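Local coordinates for odorant-binding protein 1d (Locusta migratoria, PDB 4PT1) that probably binds and carries small odorant molecules, as a secreted, all-helical member of the insect PBP/GOBP family, at residues Thr8-Asp13 / Leu69-Glu74; His20-Ser25 / Leu51-Val56; His34-Gly39 / Ile106-Lys111; Glu74-Glu79 / Glu83-Val88; Val88-His93 / Lys111-Glu116. All coordinates share one frame; numbering follows the deposited sequence.

Interaction 1. Residues Thr8-Asp13 / Leu69-Glu74; sequences TGRIMD and LEEELE
Arg10 lays one face of its guanidinium over CB of Glu74, with Arg10 NH2 3.9 Å from Glu74 CB, and turns an edge of the same group to the carboxylate of Glu71. The three residues form a salt-bridge network at the surface, tying the short helix 10-13 near the start of the chain to helix 69-75 of this all-helical odorant-binding fold. The shorter of its two ionic links runs from Arg10 NH2 to Glu71 OE1, 2.8 Å long and nearly straight at 167°. The oxygen lies in the guanidinium plane and the carboxylate is turned only 9° from it, making the two flat groups almost coplanar. Arg10 NH2 also makes a weak hydrogen bond to Glu71 O at 3.3 Å. Glu74 adds a long ion pair, a matter of charge alone: its OE1 stands 4.0 Å from Arg10 NH1, well out of the guanidinium plane, with no N-H aimed at it. Arg10 NE gives its N-H to Asn75 OD1, just past the second segment. Replacing Arg10 by alanine would probably leave the Glu71 carboxylate without its charged mate and Asn75 OD1 without the NE donor. The arginine chain, extended from CG to NE, carries the guanidinium across to helix 69-75, while Glu71 bends at its second torsion (chi2 -78°) to present OE1 to NH2.

Interaction 2. Residues His20-Ser25 / Leu51-Val56; sequences HTCRSS and LKCIMV
Cys22 and Cys53 are joined covalently, and that disulfide carries most of the contact between helix 15-26 and helix 45-57. Cys22 SG lies 2.1 Å from Cys53 SG, and the bond has a left-handed twist, chi3 -78°. The two cysteines reach it by different first torsions: in Cys22 the sulfur sits beside the backbone N (chi1 -69°), whereas in Cys53 it points anti to the backbone N (chi1 179°). At the link Cys22 CA and Cys53 CA are 5.7 Å apart.

Van der Waals packing is slight. Cys22 SG rests 3.6 Å from the backbone N of Ile54 and, more loosely, 4.5 Å from Ile54 CG1; Tyr50 and Glu57 of helix 45-57 also touch Cys22. No hydrogen bond crosses between the segments.

The same helix lines the ligand site: Ile54 and Leu51 belong to the pocket that holds a molecule of 2-(2-methoxyethoxy)ethanol, probably from the crystallisation liquor, and the bridge thus ties helix 15-26 to a pocket-lining helix. Cys22 and Cys53 are the first and third of six cysteines, and their pairing belongs to the interlocked three-disulfide pattern (1-3, 2-5, 4-6) of classic insect odorant-binding proteins.

Interaction 3. Residues His34-Gly39 / Ile106-Lys111; sequences HRYAEG and IHQCYK
His107 meets Tyr36 first along helix 99-113: its CB lies 4.3 Å from Tyr36 OH. The phenol arrives from helix 30-37 with CG anti to the backbone N (chi1 178°), which sends the ring out toward helix 99-113. Both polar groups have their firm partner in a third helix, since Tyr36 OH and His107 ND1 each hydrogen-bond to Tyr118 OH of helix 115-129.

Gln108 follows, bent at its second torsion and coming from the opposite direction, and its amide carbon CD stands 4.0 Å from Tyr36 OH. The amide meets the tyrosine at the ring's edge, with the two planes turned 60° apart. With alanine at Gln108, the edge of the phenol would probably lose its polar neighbour and a gap would open there.

Cys109 is tied by a disulfide to Cys91, and Tyr110 sends CD2 over the centre of the His107 ring, covering one face of it at 4.2 Å from the plane. His107 belongs to the pocket occupied by 2-(2-methoxyethoxy)ethanol, and Tyr118 OH links Tyr36 to this pocket residue; the pocket is consistent with the odorant-binding site of the family.

Interaction 4. Residues Glu74-Glu79 / Glu83-Val88; sequences ENVPPE and EGHRVV
Helix 69-75 gives way at Val76 to an extended stretch through Pro77, and helix 81-90 then folds back against it, bringing Val76 CA to 5.9 Å from Gly84 CA. Val76 does nearly all the touching from the first segment, and its two methyl groups divide the work. CG1, anti to the backbone N (chi1 177°), presses onto the bare backbone of the helix, 3.8 Å from Gly84 CA. CG2 turns to the next residues: it lies 3.8 Å from His85 ND1, meeting the imidazole obliquely, and 4.0 Å from CG2 of Val88. Gly84 and Val88 are one helical turn apart, joined by the bond from Val88 N to Gly84 O, so the valine spans a turn of helix 81-90 and has His85 at its flank.

Gly84 makes this close approach possible, because a CB modelled on its backbone would fall 2.4 Å from Val76 CG1, a plain collision. Around it Leu73 of helix 69-75 touches both His85 and Val88, and Tyr110 of helix 99-113 packs on Val88. The polar ends of the first segment look to other partners, Asn75 ND2 to Phe58 O and Glu79 OE2 to Thr8 OG1.

No hydrogen bond or ion pair joins the two segments. The chemistry is therefore that of fit alone: a branched aliphatic side chain set against a helix face where Gly84 carries no side chain and His85 and Val88 flank it, dependent on shape rather than on charge or direction.

Interaction 5. Residues Val88-His93 / Lys111-Glu116; sequences VHSCKH and KQSDPE
Ser113 meets Cys91 on its buried side and Ser90 toward solvent, in a small contact that covers 84 Å² in all. On the inner side the packing is apolar: Cys91 SG comes to 4.3 Å from Ser113 CB, and Val87 of helix 81-90 touches both Ser113 and Asp114. Cys91 itself is buried, with Tyr110 of helix 99-113 against it.

Toward the solvent the two serines meet hydroxyl to hydroxyl. Ser90 OG lies 2.9 Å from Ser113 OG, within hydrogen-bonding distance. Ser90 OG gives a hydrogen bond to Val87 O one turn back in helix 81-90; with OG between the backbone N and the carbonyl carbon (chi1 74°), it reaches back to that oxygen. The Ser113 hydroxyl is swung anti to its own N (chi1 -175°), which carries it across to Ser90.

Beyond the serines the contact thins out quickly into exposed residues. The one clear polar link there stays within its own segment: Lys92 NZ donates to His89 ND1 at 2.9 Å, close to the plane of the imidazole. The aliphatic part of the same lysine lies against His93, with CG over the centre of one ring face.

Asp114 marks the break between two helices: it leaves helical angles after helix 99-113 and caps helix 115-129, its OD1 accepting from Leu117 N. Cys91, next to Ser90, is bonded to Cys109 of helix 99-113. The serine pair thus sits beside the fourth-to-sixth cysteine bridge of the classic insect odorant-binding protein fold, where the end of helix 81-90 is stitched to helix 99-113.

How the interactions relate
Interactions 1, 4 and 5 follow one another along the chain: 1 and 4 share Glu74 and helix 69-75, 4 and 5 share Val88 and helix 81-90, and their neighbouring centres lie about 8 and 10 Å apart. Interaction 2 is nested within the loop closed by interaction 1, about 15 Å away between centres. Interaction 3 crosses both 1 and 2 in sequence and touches both: Glu72 OE2 hydrogen-bonds Tyr110 OH, and Leu51 and Met55 pack on His107. It is also joined to interaction 5 by the Cys91-Cys109 disulfide. Helix 99-113 is shared by interactions 3 and 5, and interactions 2 and 3 supply three of the four residues around the pocket molecule.

Interaction 1. Residues Thr8-Asp13 / Leu69-Glu74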
# COMPACT_ATOMS: atom_id res chain seq x y z
N THR A 8 1.97 3.56 -13.74
CA THR A 8 1.17 2.45 -14.26
C THR A 8 1.48 1.20 -13.43
O THR A 8 1.92 1.33 -12.29
CB THR A 8 1.41 2.22 -15.78
OG1 THR A 8 2.75 1.79 -16.01
CG2 THR A 8 1.14 3.50 -16.56
N GLY A 9 1.24 0.00 -13.96
CA GLY A 9 1.46 -1.24 -13.22
C GLY A 9 0.17 -1.87 -12.71
O GLY A 9 -0.89 -1.25 -12.75
N ARG A 10 0.26 -3.12 -12.24
CA ARG A 10 -0.93 -3.90 -11.88
C ARG A 10 -1.74 -3.29 -10.73
O ARG A 10 -2.96 -3.34 -10.76
CB ARG A 10 -0.59 -5.37 -11.61
CG ARG A 10 0.36 -5.68 -10.45
CD ARG A 10 0.78 -7.16 -10.51
NE ARG A 10 1.47 -7.62 -9.30
CZ ARG A 10 1.85 -8.88 -9.07
NH1 ARG A 10 1.63 -9.83 -9.98
NH2 ARG A 10 2.47 -9.20 -7.93
N ILE A 11 -1.07 -2.70 -9.75
CA ILE A 11 -1.77 -2.08 -8.63
C ILE A 11 -2.54 -0.83 -9.08
O ILE A 11 -3.72 -0.65 -8.74
CB ILE A 11 -0.82 -1.73 -7.46
CG1 ILE A 11 -0.24 -3.01 -6.86
CG2 ILE A 11 -1.56 -0.95 -6.40
CD1 ILE A 11 0.51 -2.78 -5.56
N MET A 12 -1.90 0.02 -9.85
CA MET A 12 -2.60 1.21 -10.33
C MET A 12 -3.74 0.83 -11.27
O MET A 12 -4.84 1.41 -11.17
CB MET A 12 -1.62 2.19 -10.99
CG MET A 12 -0.68 2.85 -9.99
SD MET A 12 -1.54 3.83 -8.74
CE MET A 12 -0.28 3.99 -7.47
N ASP A 13 -3.49 -0.13 -12.16
CA ASP A 13 -4.52 -0.63 -13.11
C ASP A 13 -5.79 -1.09 -12.40
O ASP A 13 -6.90 -0.83 -12.87
CB ASP A 13 -4.00 -1.83 -13.93
CG ASP A 13 -3.11 -1.43 -15.11
OD1 ASP A 13 -3.19 -0.27 -15.57
OD2 ASP A 13 -2.34 -2.30 -15.57
N LEU A 69 8.22 -11.33 -0.73
CA LEU A 69 9.10 -10.31 -1.36
C LEU A 69 9.00 -10.26 -2.88
O LEU A 69 8.95 -9.19 -3.44
CB LEU A 69 10.55 -10.57 -0.96
CG LEU A 69 11.65 -9.71 -1.59
CD1 LEU A 69 11.49 -8.24 -1.27
CD2 LEU A 69 13.01 -10.21 -1.11
N GLU A 70 9.00 -11.41 -3.54
CA GLU A 70 9.03 -11.47 -5.00
C GLU A 70 7.80 -10.80 -5.59
O GLU A 70 7.87 -10.08 -6.59
CB GLU A 70 9.14 -12.94 -5.49
N GLU A 71 6.67 -11.02 -4.94
CA GLU A 71 5.41 -10.42 -5.38
C GLU A 71 5.40 -8.92 -5.15
O GLU A 71 4.88 -8.19 -5.97
CB GLU A 71 4.22 -11.07 -4.69
CG GLU A 71 4.06 -12.55 -5.05
CD GLU A 71 3.44 -12.81 -6.41
OE1 GLU A 71 3.06 -11.87 -7.13
OE2 GLU A 71 3.33 -14.01 -6.75
N GLU A 72 5.97 -8.46 -4.05
CA GLU A 72 5.97 -7.03 -3.77
C GLU A 72 6.87 -6.28 -4.74
O GLU A 72 6.54 -5.18 -5.17
CB GLU A 72 6.35 -6.75 -2.32
CG GLU A 72 6.11 -5.31 -1.86
CD GLU A 72 4.64 -4.95 -1.62
OE1 GLU A 72 3.71 -5.47 -2.28
OE2 GLU A 72 4.40 -4.09 -0.76
N LEU A 73 8.01 -6.89 -5.10
CA LEU A 73 8.91 -6.28 -6.07
C LEU A 73 8.21 -6.15 -7.40
O LEU A 73 8.33 -5.13 -8.07
CB LEU A 73 10.21 -7.07 -6.21
CG LEU A 73 11.12 -7.12 -4.97
CD1 LEU A 73 12.23 -8.13 -5.14
CD2 LEU A 73 11.70 -5.76 -4.59
N GLU A 74 7.45 -7.17 -7.79
CA GLU A 74 6.63 -7.07 -8.99
C GLU A 74 5.57 -5.96 -8.88
O GLU A 74 5.23 -5.31 -9.89
CB GLU A 74 5.97 -8.40 -9.33
CG GLU A 74 6.92 -9.44 -9.88
CD GLU A 74 6.20 -10.72 -10.27
OE1 GLU A 74 5.32 -10.66 -11.18
OE2 GLU A 74 6.50 -11.78 -9.68

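Interaction 2. Residues His20-Ser25 / Leu51-Val56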
# COMPACT_ATOMS: atom_id res chain seq x y z
N HIS A 20 -12.60 -1.37 -4.06
CA HIS A 20 -14.00 -1.76 -3.87
C HIS A 20 -14.12 -2.96 -2.93
O HIS A 20 -14.86 -2.90 -1.95
CB HIS A 20 -14.65 -2.03 -5.19
CG HIS A 20 -16.08 -2.43 -5.07
ND1 HIS A 20 -17.07 -1.52 -4.94
CD2 HIS A 20 -16.69 -3.68 -5.01
CE1 HIS A 20 -18.24 -2.15 -4.82
NE2 HIS A 20 -18.02 -3.47 -4.88
N THR A 21 -13.35 -4.01 -3.19
CA THR A 21 -13.48 -5.23 -2.39
C THR A 21 -12.94 -4.99 -0.98
O THR A 21 -13.56 -5.38 0.01
CB THR A 21 -12.76 -6.43 -3.03
OG1 THR A 21 -11.40 -6.11 -3.23
CG2 THR A 21 -13.34 -6.77 -4.38
N CYS A 22 -11.82 -4.31 -0.88
CA CYS A 22 -11.19 -4.13 0.43
C CYS A 22 -11.89 -3.14 1.36
O CYS A 22 -11.90 -3.31 2.59
CB CYS A 22 -9.72 -3.75 0.28
SG CYS A 22 -8.72 -5.12 -0.37
N ARG A 23 -12.43 -2.07 0.79
CA ARG A 23 -13.17 -1.11 1.59
C ARG A 23 -14.46 -1.70 2.12
O ARG A 23 -14.83 -1.43 3.25
CB ARG A 23 -13.47 0.18 0.83
CG ARG A 23 -12.33 1.17 0.93
CD ARG A 23 -12.83 2.60 0.91
NE ARG A 23 -13.27 2.96 -0.42
CZ ARG A 23 -14.19 3.88 -0.69
NH1 ARG A 23 -14.80 4.54 0.30
NH2 ARG A 23 -14.50 4.13 -1.95
N SER A 24 -15.12 -2.48 1.29
CA SER A 24 -16.34 -3.15 1.72
C SER A 24 -16.04 -4.17 2.82
O SER A 24 -16.80 -4.25 3.77
CB SER A 24 -17.12 -3.76 0.55
OG SER A 24 -16.58 -4.96 0.07
N SER A 25 -14.93 -4.89 2.72
CA SER A 25 -14.54 -5.89 3.76
C SER A 25 -14.17 -5.28 5.13
O SER A 25 -14.60 -5.75 6.19
CB SER A 25 -13.37 -6.74 3.22
OG SER A 25 -13.01 -7.73 4.15
N LEU A 51 -4.99 -1.79 4.35
CA LEU A 51 -3.63 -2.00 3.82
C LEU A 51 -3.33 -3.49 3.65
O LEU A 51 -2.84 -3.93 2.59
CB LEU A 51 -2.56 -1.36 4.73
CG LEU A 51 -2.61 0.18 4.83
CD1 LEU A 51 -1.54 0.66 5.80
CD2 LEU A 51 -2.47 0.86 3.46
N LYS A 52 -3.63 -4.26 4.69
CA LYS A 52 -3.45 -5.71 4.65
C LYS A 52 -4.23 -6.32 3.49
O LYS A 52 -3.71 -7.16 2.74
CB LYS A 52 -3.82 -6.34 6.01
CG LYS A 52 -3.77 -7.85 6.08
CD LYS A 52 -5.11 -8.50 5.82
CE LYS A 52 -5.07 -9.96 6.24
NZ LYS A 52 -6.36 -10.60 5.95
N CYS A 53 -5.47 -5.89 3.31
CA CYS A 53 -6.32 -6.45 2.28
C CYS A 53 -5.76 -6.20 0.88
O CYS A 53 -5.78 -7.09 0.05
CB CYS A 53 -7.74 -5.88 2.40
SG CYS A 53 -8.88 -6.48 1.16
N ILE A 54 -5.27 -4.99 0.63
CA ILE A 54 -4.60 -4.65 -0.63
C ILE A 54 -3.41 -5.59 -0.85
O ILE A 54 -3.23 -6.15 -1.92
CB ILE A 54 -4.14 -3.18 -0.67
CG1 ILE A 54 -5.33 -2.25 -0.89
CG2 ILE A 54 -3.14 -2.93 -1.82
CD1 ILE A 54 -4.94 -0.81 -0.73
N MET A 55 -2.59 -5.79 0.18
CA MET A 55 -1.42 -6.63 0.00
C MET A 55 -1.82 -8.07 -0.32
O MET A 55 -1.17 -8.72 -1.14
CB MET A 55 -0.51 -6.57 1.23
CG MET A 55 0.10 -5.20 1.45
SD MET A 55 1.23 -5.20 2.85
CE MET A 55 2.66 -5.97 2.09
N VAL A 56 -2.88 -8.56 0.31
CA VAL A 56 -3.36 -9.94 0.07
C VAL A 56 -3.86 -10.06 -1.35
O VAL A 56 -3.56 -11.03 -2.04
CB VAL A 56 -4.47 -10.36 1.06
CG1 VAL A 56 -5.04 -11.71 0.65
CG2 VAL A 56 -3.92 -10.44 2.47

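Interaction 3. Residues His34-Gly39 / Ile106-Lys111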
# COMPACT_ATOMS: atom_id res chain seq x y z
N HIS A 34 -8.14 9.06 1.28
CA HIS A 34 -7.54 10.26 0.66
C HIS A 34 -6.88 11.10 1.70
O HIS A 34 -5.91 11.80 1.37
CB HIS A 34 -8.45 11.12 -0.24
CG HIS A 34 -9.84 11.32 0.26
ND1 HIS A 34 -10.11 11.64 1.53
CD2 HIS A 34 -11.06 11.26 -0.40
CE1 HIS A 34 -11.44 11.75 1.68
NE2 HIS A 34 -12.02 11.53 0.49
N ARG A 35 -7.33 11.02 2.94
CA ARG A 35 -6.64 11.72 4.05
C ARG A 35 -5.31 11.11 4.41
O ARG A 35 -4.39 11.81 4.83
CB ARG A 35 -7.50 11.74 5.29
N TYR A 36 -5.23 9.79 4.30
CA TYR A 36 -3.94 9.14 4.47
C TYR A 36 -3.03 9.52 3.32
O TYR A 36 -1.84 9.74 3.53
CB TYR A 36 -4.13 7.63 4.52
CG TYR A 36 -2.86 6.85 4.65
CD1 TYR A 36 -2.22 6.72 5.88
CD2 TYR A 36 -2.31 6.21 3.55
CE1 TYR A 36 -1.08 5.97 6.01
CE2 TYR A 36 -1.16 5.46 3.67
CZ TYR A 36 -0.55 5.35 4.89
OH TYR A 36 0.60 4.62 5.01
N ALA A 37 -3.58 9.59 2.10
CA ALA A 37 -2.79 10.01 0.94
C ALA A 37 -2.26 11.43 1.19
O ALA A 37 -1.04 11.68 1.07
CB ALA A 37 -3.64 9.96 -0.33
N GLU A 38 -3.16 12.32 1.60
CA GLU A 38 -2.81 13.70 1.91
C GLU A 38 -1.97 13.83 3.20
O GLU A 38 -1.93 14.91 3.81
CB GLU A 38 -4.08 14.57 2.01
N GLY A 39 -1.34 12.74 3.63
CA GLY A 39 -0.33 12.76 4.71
C GLY A 39 -0.84 12.68 6.14
O GLY A 39 -0.04 12.53 7.09
N ILE A 106 4.78 -2.37 7.67
CA ILE A 106 5.58 -2.52 6.45
C ILE A 106 5.42 -1.19 5.70
O ILE A 106 6.40 -0.61 5.24
CB ILE A 106 5.14 -3.74 5.57
CG1 ILE A 106 5.63 -5.07 6.15
CG2 ILE A 106 5.72 -3.57 4.15
CD1 ILE A 106 5.04 -6.31 5.50
N HIS A 107 4.20 -0.68 5.64
CA HIS A 107 3.91 0.60 5.00
C HIS A 107 4.51 1.81 5.69
O HIS A 107 4.99 2.71 5.02
CB HIS A 107 2.43 0.76 4.81
CG HIS A 107 1.95 0.21 3.51
ND1 HIS A 107 1.74 0.99 2.42
CD2 HIS A 107 1.69 -1.11 3.11
CE1 HIS A 107 1.34 0.20 1.39
NE2 HIS A 107 1.32 -1.08 1.82
N GLN A 108 4.53 1.82 7.02
CA GLN A 108 5.20 2.92 7.71
C GLN A 108 6.71 2.84 7.48
O GLN A 108 7.34 3.88 7.35
CB GLN A 108 4.86 2.97 9.20
CG GLN A 108 3.37 3.18 9.51
CD GLN A 108 2.62 3.97 8.45
OE1 GLN A 108 1.91 3.40 7.61
NE2 GLN A 108 2.77 5.29 8.49
N CYS A 109 7.28 1.64 7.40
CA CYS A 109 8.68 1.44 6.94
C CYS A 109 8.93 1.97 5.53
O CYS A 109 9.95 2.61 5.28
CB CYS A 109 9.15 -0.02 7.04
SG CYS A 109 10.87 -0.30 6.54
N TYR A 110 8.03 1.69 4.58
CA TYR A 110 8.17 2.32 3.27
C TYR A 110 8.22 3.85 3.33
O TYR A 110 9.05 4.49 2.68
CB TYR A 110 7.02 1.94 2.34
CG TYR A 110 6.87 0.49 1.95
CD1 TYR A 110 7.90 -0.43 2.10
CD2 TYR A 110 5.67 0.05 1.38
CE1 TYR A 110 7.73 -1.76 1.73
CE2 TYR A 110 5.52 -1.27 1.00
CZ TYR A 110 6.55 -2.17 1.17
OH TYR A 110 6.38 -3.49 0.81
N LYS A 111 7.29 4.42 4.09
CA LYS A 111 7.23 5.85 4.36
C LYS A 111 8.55 6.40 4.94
O LYS A 111 9.05 7.41 4.48
CB LYS A 111 6.04 6.16 5.27
CG LYS A 111 5.86 7.61 5.69
CD LYS A 111 4.47 7.84 6.28
CE LYS A 111 4.28 9.26 6.79

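Interaction 4. Residues Glu74-Glu79 / Glu83-Val88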
# COMPACT_ATOMS: atom_id res chain seq x y z
N GLU A 74 7.45 -7.17 -7.79
CA GLU A 74 6.63 -7.07 -8.99
C GLU A 74 5.57 -5.96 -8.88
O GLU A 74 5.23 -5.31 -9.89
CB GLU A 74 5.97 -8.40 -9.33
CG GLU A 74 6.92 -9.44 -9.88
CD GLU A 74 6.20 -10.72 -10.27
OE1 GLU A 74 5.32 -10.66 -11.18
OE2 GLU A 74 6.50 -11.78 -9.68
N ASN A 75 5.04 -5.75 -7.68
CA ASN A 75 4.02 -4.70 -7.43
C ASN A 75 4.52 -3.26 -7.57
O ASN A 75 3.72 -2.34 -7.68
CB ASN A 75 3.38 -4.86 -6.04
CG ASN A 75 2.48 -6.07 -5.95
OD1 ASN A 75 2.00 -6.54 -6.98
ND2 ASN A 75 2.28 -6.61 -4.73
N VAL A 76 5.83 -3.06 -7.54
CA VAL A 76 6.38 -1.69 -7.70
C VAL A 76 6.10 -1.20 -9.12
O VAL A 76 6.39 -1.92 -10.07
CB VAL A 76 7.90 -1.66 -7.47
CG1 VAL A 76 8.45 -0.26 -7.73
CG2 VAL A 76 8.24 -2.14 -6.07
N PRO A 77 5.49 -0.00 -9.27
CA PRO A 77 5.17 0.53 -10.60
C PRO A 77 6.43 0.64 -11.44
O PRO A 77 7.49 0.99 -10.90
CB PRO A 77 4.59 1.91 -10.29
CG PRO A 77 3.96 1.73 -8.97
CD PRO A 77 4.87 0.81 -8.22
N PRO A 78 6.32 0.35 -12.74
CA PRO A 78 7.54 0.31 -13.57
C PRO A 78 8.29 1.64 -13.61
O PRO A 78 9.51 1.63 -13.78
CB PRO A 78 7.03 -0.12 -14.97
CG PRO A 78 5.57 0.13 -14.94
CD PRO A 78 5.11 0.01 -13.52
N GLU A 79 7.60 2.76 -13.40
CA GLU A 79 8.20 4.09 -13.52
C GLU A 79 9.14 4.42 -12.36
O GLU A 79 9.94 5.34 -12.44
CB GLU A 79 7.12 5.17 -13.62
CG GLU A 79 6.27 5.05 -14.89
CD GLU A 79 5.14 4.04 -14.77
OE1 GLU A 79 4.90 3.47 -13.68
OE2 GLU A 79 4.46 3.80 -15.78
N GLU A 83 14.01 2.96 -7.41
CA GLU A 83 13.75 3.59 -6.10
C GLU A 83 12.81 2.75 -5.24
O GLU A 83 13.02 2.63 -4.04
CB GLU A 83 13.17 5.01 -6.27
CG GLU A 83 13.84 5.88 -7.32
CD GLU A 83 13.14 5.82 -8.68
OE1 GLU A 83 13.13 4.74 -9.31
OE2 GLU A 83 12.59 6.86 -9.13
N GLY A 84 11.78 2.16 -5.87
CA GLY A 84 10.80 1.34 -5.16
C GLY A 84 11.35 0.01 -4.69
O GLY A 84 11.04 -0.44 -3.59
N HIS A 85 12.16 -0.64 -5.52
CA HIS A 85 12.82 -1.86 -5.11
C HIS A 85 13.70 -1.60 -3.91
O HIS A 85 13.75 -2.41 -2.98
CB HIS A 85 13.66 -2.43 -6.23
CG HIS A 85 12.91 -3.34 -7.17
ND1 HIS A 85 11.64 -3.12 -7.56
CD2 HIS A 85 13.32 -4.49 -7.83
CE1 HIS A 85 11.26 -4.07 -8.43
NE2 HIS A 85 12.29 -4.92 -8.59
N ARG A 86 14.41 -0.48 -3.93
CA ARG A 86 15.29 -0.11 -2.80
C ARG A 86 14.49 -0.05 -1.51
O ARG A 86 14.85 -0.65 -0.51
CB ARG A 86 15.99 1.23 -3.08
CG ARG A 86 17.07 1.56 -2.05
CD ARG A 86 17.72 2.90 -2.34
NE ARG A 86 18.19 3.00 -3.72
N VAL A 87 13.36 0.66 -1.55
CA VAL A 87 12.45 0.69 -0.41
C VAL A 87 11.93 -0.68 0.05
O VAL A 87 11.94 -0.99 1.24
CB VAL A 87 11.29 1.63 -0.73
CG1 VAL A 87 10.18 1.48 0.30
CG2 VAL A 87 11.81 3.07 -0.81
N VAL A 88 11.49 -1.51 -0.89
CA VAL A 88 10.99 -2.82 -0.52
C VAL A 88 12.07 -3.68 0.16
O VAL A 88 11.79 -4.34 1.17
CB VAL A 88 10.39 -3.57 -1.73
CG1 VAL A 88 10.10 -5.02 -1.35
CG2 VAL A 88 9.13 -2.87 -2.19

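Interaction 5. Residues Val88-His93 / Lys111-Glu116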
# COMPACT_ATOMS: atom_id res chain seq x y z
N VAL A 88 11.49 -1.51 -0.89
CA VAL A 88 10.99 -2.82 -0.52
C VAL A 88 12.07 -3.68 0.16
O VAL A 88 11.79 -4.34 1.17
CB VAL A 88 10.39 -3.57 -1.73
CG1 VAL A 88 10.10 -5.02 -1.35
CG2 VAL A 88 9.13 -2.87 -2.19
N HIS A 89 13.29 -3.65 -0.38
CA HIS A 89 14.40 -4.43 0.17
C HIS A 89 14.75 -3.95 1.54
O HIS A 89 15.14 -4.76 2.40
CB HIS A 89 15.62 -4.44 -0.76
CG HIS A 89 15.49 -5.40 -1.93
ND1 HIS A 89 15.54 -6.74 -1.78
CD2 HIS A 89 15.33 -5.16 -3.29
CE1 HIS A 89 15.40 -7.33 -2.97
NE2 HIS A 89 15.27 -6.37 -3.90
N SER A 90 14.58 -2.65 1.79
CA SER A 90 14.91 -2.10 3.11
C SER A 90 13.88 -2.46 4.20
O SER A 90 14.17 -2.33 5.39
CB SER A 90 15.15 -0.58 3.02
OG SER A 90 13.95 0.16 2.87
N CYS A 91 12.71 -2.94 3.78
CA CYS A 91 11.56 -3.15 4.68
C CYS A 91 11.07 -4.61 4.71
O CYS A 91 10.00 -4.91 5.26
CB CYS A 91 10.43 -2.21 4.25
SG CYS A 91 10.84 -0.46 4.50
N LYS A 92 11.86 -5.50 4.12
CA LYS A 92 11.43 -6.87 3.87
C LYS A 92 11.47 -7.79 5.10
O LYS A 92 11.02 -8.95 5.01
CB LYS A 92 12.26 -7.50 2.74
CG LYS A 92 13.76 -7.61 2.99
CD LYS A 92 14.45 -8.17 1.76
CE LYS A 92 15.95 -7.90 1.74
NZ LYS A 92 16.51 -8.33 0.44
N HIS A 93 11.98 -7.29 6.22
CA HIS A 93 12.07 -8.06 7.48
C HIS A 93 11.11 -7.61 8.56
O HIS A 93 11.22 -8.04 9.72
CB HIS A 93 13.50 -8.01 8.03
CG HIS A 93 14.53 -8.61 7.09
ND1 HIS A 93 14.39 -9.84 6.57
CD2 HIS A 93 15.73 -8.11 6.62
CE1 HIS A 93 15.44 -10.10 5.77
NE2 HIS A 93 16.26 -9.04 5.81
N LYS A 111 7.29 4.42 4.09
CA LYS A 111 7.23 5.85 4.36
C LYS A 111 8.55 6.40 4.94
O LYS A 111 9.05 7.41 4.48
CB LYS A 111 6.04 6.16 5.27
CG LYS A 111 5.86 7.61 5.69
CD LYS A 111 4.47 7.84 6.28
CE LYS A 111 4.28 9.26 6.79
N GLN A 112 9.10 5.69 5.93
CA GLN A 112 10.40 6.05 6.58
C GLN A 112 11.53 6.02 5.56
O GLN A 112 12.33 6.93 5.48
CB GLN A 112 10.72 5.04 7.71
CG GLN A 112 12.11 5.18 8.37
CD GLN A 112 12.51 3.98 9.22
OE1 GLN A 112 13.68 3.84 9.61
NE2 GLN A 112 11.55 3.10 9.54
N SER A 113 11.57 4.93 4.79
CA SER A 113 12.64 4.68 3.85
C SER A 113 12.76 5.77 2.77
O SER A 113 13.87 6.23 2.46
CB SER A 113 12.41 3.31 3.20
OG SER A 113 13.49 2.98 2.34
N ASP A 114 11.63 6.19 2.21
CA ASP A 114 11.60 7.20 1.14
C ASP A 114 10.27 7.95 1.15
O ASP A 114 9.35 7.60 0.39
CB ASP A 114 11.81 6.52 -0.24
CG ASP A 114 12.21 7.51 -1.35
OD1 ASP A 114 11.86 8.70 -1.28
OD2 ASP A 114 12.90 7.08 -2.32
N PRO A 115 10.14 8.97 2.02
CA PRO A 115 8.91 9.73 2.19
C PRO A 115 8.34 10.31 0.91
O PRO A 115 7.14 10.25 0.71
CB PRO A 115 9.32 10.86 3.13
CG PRO A 115 10.45 10.33 3.92
CD PRO A 115 11.17 9.37 3.01
N GLU A 116 9.19 10.91 0.07
CA GLU A 116 8.70 11.56 -1.14
C GLU A 116 8.16 10.52 -2.13
O GLU A 116 7.13 10.73 -2.74
CB GLU A 116 9.80 12.43 -1.80
CG GLU A 116 10.34 13.57 -0.94
CD GLU A 116 9.27 14.28 -0.12
OE1 GLU A 116 9.06 15.50 -0.32